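Local coordinates for extracellular protein containing a SCP domain (Bacillus anthracis, PDB 4IFA), which is of unknown function but is an extracellular SCP-domain (CAP-superfamily) protein, considered a vaccine candidate and possibly linked to virulence, at residues N220-I231 against D297-L306. Residues are numbered along the deposited sequence; the frame is centred on the assembly and turned at random.
Sequences NMQQIFDLTNII and DGVAALQGWL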
loop_
_atom_site.group_PDB
_atom_site.type_symbol
_atom_site.label_atom_id
_atom_site.label_comp_id
_atom_site.label_asym_id
_atom_site.label_seq_id
_atom_site.Cartn_x
_atom_site.Cartn_y
_atom_site.Cartn_z
ATOM N N ASN A 220 -6.042 5.903 -3.853
ATOM C CA ASN A 220 -5.263 5.780 -2.636
ATOM C C ASN A 220 -6.159 5.608 -1.407
ATOM O O ASN A 220 -5.828 4.867 -0.475
ATOM C CB ASN A 220 -4.323 6.969 -2.488
ATOM C CG ASN A 220 -3.052 6.824 -3.287
ATOM O OD1 ASN A 220 -2.518 5.707 -3.437
ATOM N ND2 ASN A 220 -2.512 7.950 -3.777
HETATM N N MSE A 221 -7.274 6.332 -1.361
HETATM C CA MSE A 221 -8.222 6.216 -0.246
HETATM C C MSE A 221 -8.823 4.810 -0.130
HETATM O O MSE A 221 -8.862 4.228 0.971
HETATM C CB MSE A 221 -9.363 7.234 -0.429
HETATM C CG MSE A 221 -8.900 8.646 -0.190
HETATM SE SE MSE A 221 -9.995 10.040 -1.028
HETATM C CE MSE A 221 -11.737 9.434 -0.292
ATOM N N GLN A 222 -9.310 4.257 -1.228
ATOM C CA GLN A 222 -9.917 2.923 -1.173
ATOM C C GLN A 222 -8.872 1.840 -0.917
ATOM O O GLN A 222 -9.111 0.903 -0.176
ATOM C CB GLN A 222 -10.713 2.605 -2.436
ATOM C CG GLN A 222 -11.420 1.269 -2.309
ATOM C CD GLN A 222 -12.514 1.266 -1.275
ATOM O OE1 GLN A 222 -13.216 2.264 -1.093
ATOM N NE2 GLN A 222 -12.692 0.132 -0.615
ATOM N N GLN A 223 -7.698 1.969 -1.499
ATOM C CA GLN A 223 -6.621 0.978 -1.229
ATOM C C GLN A 223 -6.267 0.998 0.259
ATOM O O GLN A 223 -6.149 -0.054 0.885
ATOM C CB GLN A 223 -5.388 1.216 -2.085
ATOM C CG GLN A 223 -5.651 1.023 -3.566
ATOM C CD GLN A 223 -4.486 1.375 -4.394
ATOM O OE1 GLN A 223 -3.339 1.365 -3.982
ATOM N NE2 GLN A 223 -4.779 1.642 -5.662
ATOM N N ILE A 224 -6.093 2.182 0.846
ATOM C CA ILE A 224 -5.793 2.226 2.270
ATOM C C ILE A 224 -6.916 1.551 3.048
ATOM O O ILE A 224 -6.657 0.839 4.037
ATOM C CB ILE A 224 -5.544 3.683 2.767
ATOM C CG1 ILE A 224 -4.197 4.174 2.253
ATOM C CG2 ILE A 224 -5.616 3.760 4.320
ATOM C CD1 ILE A 224 -3.986 5.711 2.417
ATOM N N PHE A 225 -8.161 1.846 2.729
ATOM C CA PHE A 225 -9.288 1.205 3.406
ATOM C C PHE A 225 -9.256 -0.317 3.368
ATOM O O PHE A 225 -9.268 -0.986 4.408
ATOM C CB PHE A 225 -10.610 1.754 2.878
ATOM C CG PHE A 225 -11.806 1.065 3.422
ATOM C CD1 PHE A 225 -12.298 1.362 4.709
ATOM C CD2 PHE A 225 -12.461 0.098 2.689
ATOM C CE1 PHE A 225 -13.414 0.697 5.220
ATOM C CE2 PHE A 225 -13.575 -0.558 3.211
ATOM C CZ PHE A 225 -14.051 -0.247 4.471
ATOM N N ASP A 226 -9.175 -0.869 2.177
ATOM C CA ASP A 226 -9.157 -2.323 2.049
ATOM C C ASP A 226 -7.936 -2.947 2.728
ATOM O O ASP A 226 -8.049 -3.997 3.373
ATOM C CB ASP A 226 -9.155 -2.726 0.577
ATOM C CG ASP A 226 -10.465 -2.518 -0.101
ATOM O OD1 ASP A 226 -11.522 -2.556 0.552
ATOM O OD2 ASP A 226 -10.479 -2.366 -1.364
ATOM N N LEU A 227 -6.764 -2.324 2.580
ATOM C CA LEU A 227 -5.551 -2.892 3.132
ATOM C C LEU A 227 -5.553 -2.758 4.654
ATOM O O LEU A 227 -4.920 -3.550 5.335
ATOM C CB LEU A 227 -4.331 -2.239 2.457
ATOM C CG LEU A 227 -4.193 -2.510 0.968
ATOM C CD1 LEU A 227 -3.083 -1.597 0.383
ATOM C CD2 LEU A 227 -3.857 -3.990 0.776
ATOM N N THR A 228 -6.268 -1.761 5.186
ATOM C CA THR A 228 -6.432 -1.649 6.658
ATOM C C THR A 228 -7.282 -2.845 7.115
ATOM O O THR A 228 -6.991 -3.405 8.162
ATOM C CB THR A 228 -7.077 -0.312 7.080
ATOM O OG1 THR A 228 -6.136 0.741 6.780
ATOM C CG2 THR A 228 -7.324 -0.251 8.574
ATOM N N ASN A 229 -8.315 -3.216 6.370
ATOM C CA ASN A 229 -9.134 -4.358 6.744
ATOM C C ASN A 229 -8.343 -5.679 6.646
ATOM O O ASN A 229 -8.594 -6.596 7.420
ATOM C CB ASN A 229 -10.462 -4.396 6.026
ATOM C CG ASN A 229 -11.470 -3.467 6.649
ATOM O OD1 ASN A 229 -11.436 -3.272 7.863
ATOM N ND2 ASN A 229 -12.377 -2.910 5.853
ATOM N N ILE A 230 -7.373 -5.771 5.738
ATOM C CA ILE A 230 -6.470 -6.933 5.702
ATOM C C ILE A 230 -5.656 -7.009 7.001
ATOM O O ILE A 230 -5.496 -8.080 7.583
ATOM C CB ILE A 230 -5.600 -6.906 4.444
ATOM C CG1 ILE A 230 -6.506 -7.236 3.257
ATOM C CG2 ILE A 230 -4.404 -7.858 4.561
ATOM C CD1 ILE A 230 -5.841 -7.243 1.945
ATOM N N ILE A 231 -5.161 -5.860 7.467
ATOM C CA ILE A 231 -4.493 -5.817 8.739
ATOM C C ILE A 231 -5.447 -6.255 9.858
ATOM O O ILE A 231 -5.052 -7.062 10.744
ATOM C CB ILE A 231 -3.956 -4.380 9.006
ATOM C CG1 ILE A 231 -2.798 -4.064 8.083
ATOM C CG2 ILE A 231 -3.489 -4.257 10.461
ATOM C CD1 ILE A 231 -2.410 -2.588 8.002
ATOM N N ASP A 297 2.694 6.410 -2.305
ATOM C CA ASP A 297 1.307 6.057 -2.494
ATOM C C ASP A 297 0.681 5.548 -1.212
ATOM O O ASP A 297 1.335 5.522 -0.169
ATOM C CB ASP A 297 1.121 5.100 -3.697
ATOM C CG ASP A 297 1.806 3.714 -3.516
ATOM O OD1 ASP A 297 2.199 3.376 -2.377
ATOM O OD2 ASP A 297 1.876 2.989 -4.531
ATOM N N GLY A 298 -0.595 5.178 -1.274
ATOM C CA GLY A 298 -1.332 4.739 -0.094
ATOM C C GLY A 298 -0.762 3.496 0.528
ATOM O O GLY A 298 -0.727 3.385 1.771
ATOM N N VAL A 299 -0.354 2.531 -0.288
ATOM C CA VAL A 299 0.308 1.309 0.175
ATOM C C VAL A 299 1.505 1.668 1.041
ATOM O O VAL A 299 1.660 1.149 2.152
ATOM C CB VAL A 299 0.726 0.419 -1.011
ATOM C CG1 VAL A 299 1.664 -0.709 -0.533
ATOM C CG2 VAL A 299 -0.511 -0.138 -1.715
ATOM N N ALA A 300 2.344 2.597 0.578
ATOM C CA ALA A 300 3.520 3.002 1.331
ATOM C C ALA A 300 3.165 3.723 2.614
ATOM O O ALA A 300 3.757 3.462 3.696
ATOM C CB ALA A 300 4.438 3.887 0.446
ATOM N N ALA A 301 2.176 4.610 2.565
ATOM C CA ALA A 301 1.746 5.307 3.792
ATOM C C ALA A 301 1.253 4.344 4.836
ATOM O O ALA A 301 1.616 4.453 6.009
ATOM C CB ALA A 301 0.638 6.335 3.504
ATOM N N LEU A 302 0.422 3.395 4.443
ATOM C CA LEU A 302 -0.137 2.434 5.406
ATOM C C LEU A 302 0.984 1.577 6.058
ATOM O O LEU A 302 0.932 1.253 7.272
ATOM C CB LEU A 302 -1.194 1.548 4.739
ATOM C CG LEU A 302 -1.837 0.491 5.608
ATOM C CD1 LEU A 302 -2.546 1.125 6.789
ATOM C CD2 LEU A 302 -2.825 -0.281 4.740
ATOM N N GLN A 303 2.005 1.203 5.287
ATOM C CA GLN A 303 3.112 0.424 5.838
ATOM C C GLN A 303 3.918 1.262 6.827
ATOM O O GLN A 303 4.492 0.728 7.779
ATOM C CB GLN A 303 3.970 -0.196 4.742
ATOM C CG GLN A 303 3.264 -1.355 4.067
ATOM C CD GLN A 303 2.975 -2.476 5.044
ATOM O OE1 GLN A 303 1.822 -2.904 5.223
ATOM N NE2 GLN A 303 4.017 -2.952 5.700
ATOM N N GLY A 304 3.959 2.572 6.612
ATOM C CA GLY A 304 4.584 3.481 7.577
ATOM C C GLY A 304 3.779 3.495 8.867
ATOM O O GLY A 304 4.342 3.438 9.987
ATOM N N TRP A 305 2.454 3.541 8.770
ATOM C CA TRP A 305 1.595 3.517 9.959
ATOM C C TRP A 305 1.699 2.204 10.734
ATOM O O TRP A 305 1.786 2.172 11.970
ATOM C CB TRP A 305 0.134 3.799 9.625
ATOM C CG TRP A 305 -0.116 5.188 9.133
ATOM C CD1 TRP A 305 0.487 6.329 9.595
ATOM C CD2 TRP A 305 -1.105 5.618 8.172
ATOM N NE1 TRP A 305 -0.034 7.430 8.960
ATOM C CE2 TRP A 305 -1.004 7.027 8.079
ATOM C CE3 TRP A 305 -2.021 4.963 7.357
ATOM C CZ2 TRP A 305 -1.813 7.758 7.203
ATOM C CZ3 TRP A 305 -2.777 5.685 6.480
ATOM C CH2 TRP A 305 -2.693 7.065 6.438
ATOM N N LEU A 306 1.707 1.088 10.022
ATOM C CA LEU A 306 1.815 -0.246 10.667
ATOM C C LEU A 306 3.081 -0.353 11.481
ATOM O O LEU A 306 3.106 -0.982 12.555
ATOM C CB LEU A 306 1.811 -1.338 9.601
ATOM C CG LEU A 306 1.785 -2.793 10.061
ATOM C CD1 LEU A 306 0.476 -3.095 10.771
ATOM C CD2 LEU A 306 2.043 -3.743 8.881
#
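Segment 220-231 of the long helix 210-234 and helix 298-306 run in the same general direction but splay, crossing at -41° with their axes 9.0 Å apart at closest approach. They pack side by side in the SCP domain, an alpha/beta fold, on the sheet that includes strands 322-328 and 331-338. The backbones are nearest where Asn220 meets Gly298, and they spread apart toward Ile231 and Leu306. At the close end Gly298 N donates to Asn220 OD1 at 2.9 Å, from above the amide's carbonyl plane. Asp297 is the N-cap of its helix: its OD1 accepts from Ala300 N, while OD2 forms a salt bridge with Arg181. Ile224 lays CG1 and CD1 against the bare backbone of Gly298, with CG1 3.6 Å from Gly298 O. Its CG2 meets the edge of the Trp305 ring at CZ3. Leu227 CD1 touches Val299 CG2 at 3.6 Å. Ile231 CD1 packs on Leu306 CD1 at the wider end. Midway along the contact Leu302 is a knob in a hole made by Ile224, Leu227, Thr228 and Ile231. Its CG lies anti to the backbone N (chi1 179°); with chi2 at 60° both methyls meet the other helix. CD1 reaches Thr228 OG1, whose hydroxyl donates to Ile224 O. CD2 presses on Leu227 CB at 3.4 Å, tighter than usual carbon contact.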